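Local coordinates for sugar ABC transporter substrate-binding protein, BlMnBP1 (Bifidobacterium animalis subsp. lactis ATCC 27673, PDB 6I5R) that binds mannobiose and probably delivers such manno-oligosaccharides to an ABC transporter for uptake into the cell, at residues T262-W265 with E266-K269; W59-Y62 with I63-N67; E368-E371 with T372-D375; D177-L180 with I181-T185. All blocks are in the same frame, centred on the assembly; numbering follows the deposited sequence. Where two conformers were deposited one is given.

Contact 1: residues T262-W265 with E266-K269. With BMA (beta-D-mannopyranose), chain B.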
# COMPACT_ATOMS: atom_id res chain seq x y z
N THR A 262 -0.42 21.84 -7.45
CA THR A 262 0.71 22.25 -6.64
C THR A 262 0.61 21.71 -5.21
O THR A 262 1.18 22.28 -4.29
CB THR A 262 0.83 23.77 -6.62
OG1 THR A 262 -0.28 24.35 -5.93
CG2 THR A 262 0.87 24.34 -8.01
N THR A 263 -0.07 20.58 -5.01
CA THR A 263 -0.04 19.98 -3.68
C THR A 263 1.38 19.59 -3.30
O THR A 263 2.25 19.38 -4.15
CB THR A 263 -0.92 18.73 -3.60
OG1 THR A 263 -0.46 17.73 -4.51
CG2 THR A 263 -2.36 19.11 -3.90
N ASP A 264 1.60 19.46 -1.99
CA ASP A 264 2.92 19.07 -1.49
C ASP A 264 2.81 18.07 -0.35
O ASP A 264 2.28 18.38 0.72
CB ASP A 264 3.71 20.30 -1.05
CG ASP A 264 5.07 19.93 -0.54
OD1 ASP A 264 5.91 19.48 -1.35
OD2 ASP A 264 5.27 20.04 0.69
N TRP A 265 3.39 16.89 -0.57
CA TRP A 265 3.23 15.77 0.35
C TRP A 265 3.83 16.07 1.72
O TRP A 265 3.16 15.88 2.75
CB TRP A 265 3.87 14.54 -0.27
CG TRP A 265 4.11 13.44 0.68
CD1 TRP A 265 5.31 12.89 0.98
CD2 TRP A 265 3.15 12.77 1.51
NE1 TRP A 265 5.17 11.90 1.91
CE2 TRP A 265 3.84 11.79 2.24
CE3 TRP A 265 1.76 12.87 1.68
CZ2 TRP A 265 3.22 10.93 3.16
CZ3 TRP A 265 1.12 11.99 2.59
CH2 TRP A 265 1.86 11.04 3.32
N GLU A 266 5.07 16.54 1.76
CA GLU A 266 5.78 16.66 3.03
C GLU A 266 5.14 17.70 3.93
O GLU A 266 5.03 17.49 5.14
CB GLU A 266 7.24 17.01 2.80
CG GLU A 266 8.04 15.87 2.21
CD GLU A 266 8.17 14.69 3.16
OE1 GLU A 266 7.78 14.81 4.33
OE2 GLU A 266 8.70 13.64 2.75
N SER A 267 4.72 18.83 3.36
CA SER A 267 4.02 19.83 4.16
C SER A 267 2.62 19.38 4.52
O SER A 267 2.08 19.83 5.54
CB SER A 267 3.96 21.19 3.45
OG SER A 267 3.48 21.10 2.12
N SER A 268 2.01 18.49 3.72
CA SER A 268 0.66 18.03 4.06
C SER A 268 0.65 17.31 5.40
O SER A 268 -0.36 17.33 6.10
CB SER A 268 0.10 17.14 2.94
OG SER A 268 0.50 15.80 3.04
N LYS A 269 1.76 16.66 5.77
CA LYS A 269 1.83 16.01 7.07
C LYS A 269 1.62 17.02 8.19
O LYS A 269 0.77 16.85 9.06
CB LYS A 269 3.18 15.29 7.24
CG LYS A 269 3.38 14.07 6.34
CD LYS A 269 4.82 13.64 6.42
CE LYS A 269 5.16 12.66 5.28
NZ LYS A 269 6.62 12.29 5.32
C1 BMA B . 8.56 9.95 2.52
C2 BMA B . 7.66 9.04 3.40
C3 BMA B . 7.17 7.86 2.56
C4 BMA B . 6.68 8.31 1.21
C5 BMA B . 7.71 9.23 0.52
C6 BMA B . 7.25 9.66 -0.85
O1 BMA B . 8.80 11.05 3.34
O2 BMA B . 6.48 9.82 3.76
O3 BMA B . 6.18 7.15 3.21
O4 BMA B . 6.45 7.18 0.37
O5 BMA B . 7.94 10.35 1.36
O6 BMA B . 8.42 10.14 -1.51
O HOH W 1 6.92 17.24 -0.54
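The mannobiose pocket is built here on the first turn of helix 265-273, where Trp265 and Lys269 bind the same sugar from consecutive turns. Asp264 is the N-cap of that helix. Its OD2 accepts from Ser267 N at 3.0 Å and from Ser267 OG at 2.5 Å, the hydroxyl taking the anti lone pair while the amide comes from well out of the carboxylate plane. A water links Asp264 OD1 to Glu266 N. With its CG anti to the backbone N (chi1 164°), the Trp265 indole extends to the beta-D-mannopyranose, and NE1 donates to O2 of the sugar at 3.1 Å and, weakly, to O5. The extended chain of Lys269 runs slantwise over one indole face, its CE 3.4 Å from Trp265 CZ2 and offset toward the rim. With an alanine in place of Trp265, sugar O2 would probably lose a donor and the Lys269 methylenes the surface they rest on. Lys269 NZ donates to sugar O2 at 2.9 Å and forms a salt bridge with Glu266 OE1, on the syn side but well out of the carboxylate plane. Trp198 meets the indole edge-to-face, and Gln289 is a further partner of the mannose. Glu266, bent at chi2, turns its other carboxylate oxygen to the sugar, where OE2 accepts the hydroxyl of O1 at 2.7 Å.

Contact 2: residues W59-Y62 with I63-N67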
# COMPACT_ATOMS: atom_id res chain seq x y z
N TRP A 59 16.77 4.44 9.53
CA TRP A 59 17.46 3.29 8.97
C TRP A 59 18.75 3.02 9.71
O TRP A 59 19.07 1.86 9.99
CB TRP A 59 17.73 3.49 7.48
CG TRP A 59 16.50 3.22 6.67
CD1 TRP A 59 15.93 4.04 5.74
CD2 TRP A 59 15.68 2.05 6.73
NE1 TRP A 59 14.82 3.45 5.20
CE2 TRP A 59 14.63 2.23 5.79
CE3 TRP A 59 15.73 0.86 7.47
CZ2 TRP A 59 13.63 1.27 5.59
CZ3 TRP A 59 14.73 -0.09 7.27
CH2 TRP A 59 13.69 0.13 6.33
N LYS A 60 19.51 4.07 10.01
CA LYS A 60 20.80 3.88 10.67
C LYS A 60 20.63 3.15 11.99
O LYS A 60 21.47 2.31 12.35
CB LYS A 60 21.48 5.22 10.94
CG LYS A 60 22.16 5.89 9.77
CD LYS A 60 22.82 7.15 10.28
CE LYS A 60 23.81 7.70 9.29
NZ LYS A 60 23.22 7.88 7.95
N SER A 61 19.56 3.47 12.72
CA SER A 61 19.29 2.84 14.01
C SER A 61 18.96 1.36 13.85
O SER A 61 19.41 0.53 14.65
CB SER A 61 18.15 3.57 14.71
OG SER A 61 17.91 3.03 16.00
N TYR A 62 18.15 1.02 12.83
CA TYR A 62 17.87 -0.39 12.56
C TYR A 62 19.15 -1.12 12.16
O TYR A 62 19.41 -2.24 12.63
CB TYR A 62 16.85 -0.53 11.43
CG TYR A 62 15.45 -0.25 11.83
CD1 TYR A 62 14.75 -1.16 12.60
CD2 TYR A 62 14.80 0.91 11.42
CE1 TYR A 62 13.45 -0.90 12.99
CE2 TYR A 62 13.50 1.16 11.77
CZ TYR A 62 12.83 0.26 12.57
OH TYR A 62 11.54 0.50 12.95
N ILE A 63 19.95 -0.52 11.29
CA ILE A 63 21.14 -1.22 10.81
C ILE A 63 22.12 -1.41 11.95
O ILE A 63 22.78 -2.45 12.05
CB ILE A 63 21.76 -0.47 9.62
CG1 ILE A 63 20.73 -0.50 8.49
CG2 ILE A 63 23.11 -1.13 9.24
CD1 ILE A 63 20.96 0.48 7.39
N GLU A 64 22.23 -0.42 12.82
CA GLU A 64 23.04 -0.58 14.03
C GLU A 64 22.56 -1.78 14.85
O GLU A 64 23.37 -2.60 15.31
CB GLU A 64 22.97 0.71 14.84
CG GLU A 64 23.57 0.61 16.18
CD GLU A 64 23.46 1.91 16.92
OE1 GLU A 64 24.22 2.82 16.57
OE2 GLU A 64 22.61 2.03 17.85
N ASP A 65 21.25 -1.87 15.09
CA ASP A 65 20.72 -3.01 15.84
C ASP A 65 21.03 -4.32 15.14
O ASP A 65 21.44 -5.29 15.78
CB ASP A 65 19.21 -2.87 16.05
CG ASP A 65 18.86 -1.76 16.99
OD1 ASP A 65 19.72 -1.38 17.81
OD2 ASP A 65 17.74 -1.25 16.92
N PHE A 66 20.81 -4.37 13.82
CA PHE A 66 21.15 -5.56 13.06
C PHE A 66 22.63 -5.89 13.21
O PHE A 66 23.02 -7.06 13.29
CB PHE A 66 20.78 -5.33 11.60
CG PHE A 66 21.30 -6.39 10.66
CD1 PHE A 66 20.69 -7.63 10.58
CD2 PHE A 66 22.35 -6.11 9.81
CE1 PHE A 66 21.13 -8.57 9.70
CE2 PHE A 66 22.80 -7.07 8.93
CZ PHE A 66 22.19 -8.30 8.88
N ASN A 67 23.49 -4.87 13.21
CA ASN A 67 24.93 -5.13 13.18
C ASN A 67 25.43 -5.64 14.53
O ASN A 67 26.53 -6.18 14.60
CB ASN A 67 25.73 -3.89 12.77
CG ASN A 67 25.73 -3.68 11.27
OD1 ASN A 67 25.72 -2.56 10.80
ND2 ASN A 67 25.77 -4.76 10.52
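Trp59 opens helix 59-69 by accepting from Ile63: Ile63 N lies 2.9 Å from Trp59 O, and the donor sits nearly along the C=O axis. In the conformer of Ile63 given, its CD1 also comes 4.4 Å from Trp59 CB, a loose apolar touch. The indole leaves the helix toward the interior, where it meets Phe42 edge-to-face and rests on Val77. Lys60 comes next, its carbonyl O taking Glu64 N at 2.9 Å; here the donor is tilted out of the carbonyl plane by 28°. CB of Glu64 packs on that same oxygen before its extended chain runs outward. This is the helix of a beta-alpha-beta crossover, joining strand 38-44 to its parallel neighbour, strand 73-79. At Ser61 the main-chain bond to Asp65 is longer, 3.1 Å from Ser61 O to Asp65 N, and tilted much as the previous one is. The carboxylate of Asp65 folds back along the helix, because CG stands beside its own backbone N (chi1 -69°). That puts Asp65 OD2 3.3 Å from Ser61 O, two acceptors side by side, and the positive charge of Lys57 probably eases this: Lys57 NZ forms a salt bridge with Asp65 OD2 and also donates to Ser61 OG. The same ammonium makes a cation-pi contact with the ring of Tyr62, whose OH is hydrogen-bonded to Asn353. Tyr62 O accepts from Phe66 N at 2.8 Å, the shortest of the four i to i+4 bonds across these segments and the straightest, at 170°. Phe66 CB lies 3.5 Å from Tyr62 O, and its ring then heads away from the first segment.

Contact 3: residues E368-E371 with T372-D375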
# COMPACT_ATOMS: atom_id res chain seq x y z
N GLU A 368 -2.00 0.21 17.75
CA GLU A 368 -3.08 0.87 18.49
C GLU A 368 -3.97 1.72 17.58
O GLU A 368 -5.03 2.18 18.03
CB GLU A 368 -2.53 1.71 19.66
CG GLU A 368 -2.39 0.98 21.04
CD GLU A 368 -3.70 0.36 21.58
OE1 GLU A 368 -4.80 0.69 21.06
OE2 GLU A 368 -3.63 -0.47 22.54
N THR A 369 -3.57 1.92 16.31
CA THR A 369 -4.35 2.64 15.31
C THR A 369 -5.70 2.00 15.05
O THR A 369 -6.60 2.65 14.48
CB THR A 369 -3.59 2.65 13.98
OG1 THR A 369 -2.31 3.27 14.14
CG2 THR A 369 -4.37 3.34 12.88
N TYR A 370 -5.81 0.71 15.35
CA TYR A 370 -7.02 -0.05 15.13
C TYR A 370 -7.86 0.00 16.39
O TYR A 370 -8.00 -1.01 17.10
CB TYR A 370 -6.65 -1.45 14.70
CG TYR A 370 -5.91 -1.44 13.41
CD1 TYR A 370 -6.60 -1.40 12.22
CD2 TYR A 370 -4.52 -1.47 13.37
CE1 TYR A 370 -5.96 -1.39 11.02
CE2 TYR A 370 -3.84 -1.47 12.14
CZ TYR A 370 -4.58 -1.42 10.98
OH TYR A 370 -3.99 -1.40 9.72
N GLU A 371 -8.39 1.25 16.64
CA GLU A 371 -9.43 1.37 17.65
C GLU A 371 -10.75 1.94 17.19
O GLU A 371 -11.77 1.64 17.88
CB GLU A 371 -8.87 2.15 18.85
CG GLU A 371 -8.32 3.53 18.52
CD GLU A 371 -7.94 4.33 19.73
OE1 GLU A 371 -8.37 3.90 20.81
OE2 GLU A 371 -7.21 5.35 19.60
N THR A 372 -10.77 2.67 16.00
CA THR A 372 -12.09 2.90 15.39
C THR A 372 -12.62 1.67 14.51
O THR A 372 -13.57 1.81 13.66
CB THR A 372 -12.11 4.14 14.53
OG1 THR A 372 -11.04 3.95 13.63
CG2 THR A 372 -11.83 5.41 15.38
N PHE A 373 -11.95 0.52 14.65
CA PHE A 373 -12.10 -0.61 13.75
C PHE A 373 -12.67 -1.82 14.47
O PHE A 373 -12.60 -2.94 13.95
CB PHE A 373 -10.73 -0.92 13.13
CG PHE A 373 -10.40 -0.07 11.96
CD1 PHE A 373 -9.99 1.24 12.12
CD2 PHE A 373 -10.52 -0.56 10.68
CE1 PHE A 373 -9.70 2.02 11.03
CE2 PHE A 373 -10.23 0.24 9.60
CZ PHE A 373 -9.83 1.52 9.79
N SER A 374 -13.28 -1.61 15.64
CA SER A 374 -13.72 -2.73 16.46
C SER A 374 -14.84 -3.50 15.79
O SER A 374 -14.93 -4.73 15.95
CB SER A 374 -14.17 -2.20 17.83
OG SER A 374 -15.30 -1.34 17.69
N ASP A 375 -15.70 -2.82 15.04
CA ASP A 375 -16.80 -3.45 14.33
C ASP A 375 -16.47 -3.68 12.86
O ASP A 375 -17.36 -4.01 12.08
CB ASP A 375 -18.05 -2.61 14.41
CG ASP A 375 -18.66 -2.59 15.78
OD1 ASP A 375 -18.22 -3.38 16.65
OD2 ASP A 375 -19.58 -1.76 15.97
O HOH W 2 -8.49 4.30 14.89
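Tyr370 and Phe373 both carry their rings anti to their own carbonyl carbon (chi1 -62° and -83°), and with the chain turning between them the two side chains meet on one side of the loop. The turn begins with an inverse gamma turn centred on Tyr370, closed by a weak bond from Glu371 N to Thr369 O of 3.1 Å. Within this loop, which leads from helix 350-353 to strand 377-379, the rings form a T-shaped pair. Tyr370 presents its edge: CD1 lies 4.0 Å from Phe373 CG and stands over one face of the phenylalanine ring, offset toward the rim. The ring centroids are 5.5 Å apart and the planes are inclined at 74°. The close approach is made by one corner of the tyrosine, CD1. Beyond it the tyrosine ring continues inward, and its OH is hydrogen-bonded to Thr149 OG1. Phe373 also meets the ring of Tyr302 on strand 300-304, the two planes nearly parallel. The backbones of the two segments are joined through water: one molecule donates to Thr369 O and accepts from Thr372 N at 3.0 Å, spanning a gap of 4.4 Å between Thr369 O and Thr372 N. Thr372 OG1, held between its backbone N and carbonyl carbon, is bonded to Tyr302 O, so the same strand meets both threonine and phenylalanine. Just past the ring pair, Ser374 N is buried without a polar partner, 4.2 Å from Glu371 O.

Contact 4: residues D177-L180 with I181-T185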
# COMPACT_ATOMS: atom_id res chain seq x y z
N ASP A 177 -20.24 15.23 5.46
CA ASP A 177 -19.23 15.65 6.44
C ASP A 177 -18.21 16.60 5.82
O ASP A 177 -17.78 17.56 6.46
CB ASP A 177 -18.51 14.44 7.04
CG ASP A 177 -19.43 13.60 7.92
OD1 ASP A 177 -20.46 14.13 8.35
OD2 ASP A 177 -19.13 12.43 8.20
N LEU A 178 -17.78 16.33 4.58
CA LEU A 178 -16.87 17.26 3.93
C LEU A 178 -17.48 18.65 3.82
O LEU A 178 -16.81 19.66 4.04
CB LEU A 178 -16.49 16.74 2.54
CG LEU A 178 -15.71 15.41 2.54
CD1 LEU A 178 -15.38 14.98 1.11
CD2 LEU A 178 -14.47 15.55 3.39
N LYS A 179 -18.78 18.72 3.52
CA LYS A 179 -19.45 20.01 3.41
C LYS A 179 -19.48 20.74 4.76
O LYS A 179 -19.23 21.94 4.82
CB LYS A 179 -20.85 19.77 2.85
CG LYS A 179 -21.70 21.02 2.66
CD LYS A 179 -23.12 20.68 2.22
CE LYS A 179 -23.87 21.92 1.73
NZ LYS A 179 -24.70 22.53 2.78
N LEU A 180 -19.74 20.01 5.86
CA LEU A 180 -19.69 20.64 7.17
C LEU A 180 -18.30 21.19 7.47
O LEU A 180 -18.17 22.28 8.03
CB LEU A 180 -20.10 19.63 8.26
CG LEU A 180 -21.57 19.19 8.32
CD1 LEU A 180 -21.82 18.20 9.45
CD2 LEU A 180 -22.44 20.43 8.50
N ILE A 181 -17.26 20.41 7.14
CA ILE A 181 -15.89 20.87 7.35
C ILE A 181 -15.64 22.13 6.55
O ILE A 181 -15.02 23.09 7.03
CB ILE A 181 -14.90 19.73 6.99
CG1 ILE A 181 -15.02 18.58 7.99
CG2 ILE A 181 -13.50 20.28 6.87
CD1 ILE A 181 -14.55 17.21 7.47
N LYS A 182 -16.08 22.14 5.30
CA LYS A 182 -15.84 23.29 4.44
C LYS A 182 -16.54 24.52 5.00
O LYS A 182 -15.96 25.61 5.05
CB LYS A 182 -16.32 22.97 3.03
CG LYS A 182 -16.07 24.03 2.01
CD LYS A 182 -14.62 24.21 1.75
CE LYS A 182 -14.40 25.36 0.76
NZ LYS A 182 -12.95 25.62 0.68
N GLU A 183 -17.77 24.34 5.50
CA GLU A 183 -18.56 25.51 5.86
C GLU A 183 -18.24 26.01 7.25
O GLU A 183 -18.34 27.21 7.51
CB GLU A 183 -20.05 25.20 5.75
CG GLU A 183 -20.44 25.03 4.31
CD GLU A 183 -21.88 24.80 4.11
OE1 GLU A 183 -22.59 24.62 5.11
OE2 GLU A 183 -22.32 24.82 2.93
N LYS A 184 -17.80 25.13 8.14
CA LYS A 184 -17.64 25.52 9.53
C LYS A 184 -16.21 25.53 10.03
O LYS A 184 -15.99 26.00 11.15
CB LYS A 184 -18.47 24.59 10.42
CG LYS A 184 -19.95 24.65 10.15
CD LYS A 184 -20.69 23.50 10.80
CE LYS A 184 -20.22 23.26 12.25
NZ LYS A 184 -20.42 24.48 13.05
N THR A 185 -15.25 25.01 9.29
CA THR A 185 -13.87 25.06 9.75
C THR A 185 -13.02 25.75 8.70
O THR A 185 -13.50 26.15 7.63
CB THR A 185 -13.29 23.67 10.03
OG1 THR A 185 -12.95 23.05 8.79
CG2 THR A 185 -14.27 22.79 10.80
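Asp177 O to Ile181 N, at 3.0 Å, begins a series of i to i+4 bonds along helix 171-184, continued from Leu178 O to Lys182 N, from Lys179 O to Glu183 N and from Leu180 O to Lys184 N. Thr185, the first residue past the helix, closes its C-terminal end by a double grip. Its N and its OG1 reach Ile181 O from opposite faces of the carbonyl plane, the hydroxyl at 2.7 Å. Among the side chains, Lys179 leaves the helix almost fully extended and then bends at chi4 (-96°), which swings NZ over to Glu183. The resulting salt bridge is a weak one, 3.3 Å from Lys179 NZ to Glu183 OE2. A methionine in place of Lys179 would probably leave the Glu183 carboxylate without its positive mate and freer to swing. On the inner side, Ile181 CD1 lies 4.4 Å from Leu178 CD2 and 3.4 Å from Asp177 O, while Asp177 OD1 ligates a zinc ion. The helix packs through Ile181 against Phe159 and Ala162 of helix 156-162, and through Leu178, Ile181 and Lys182 against Pro189 of strand 188-190.

How the contacts relate
From the N terminus the order is contact 2, contact 4, contact 1, contact 3. In each the two segments adjoin, so none closes a long loop, and the four run in series without nesting or crossing. Contact 2 sits on the helix of an early beta-alpha-beta unit and is the most remote from contact 4, their nearest atoms being about 31 Å apart. Contact 4 ends a helix leading into strand 188-190, which pairs with strand 277-283; contact 1 starts the helix just before that second strand and lies on the same side of the chain's centre. Contact 3 lies in the loop before strand 377-379; its nearest atoms are about 12 Å from contact 4 and about 14 Å from contacts 1 and 2, touching none.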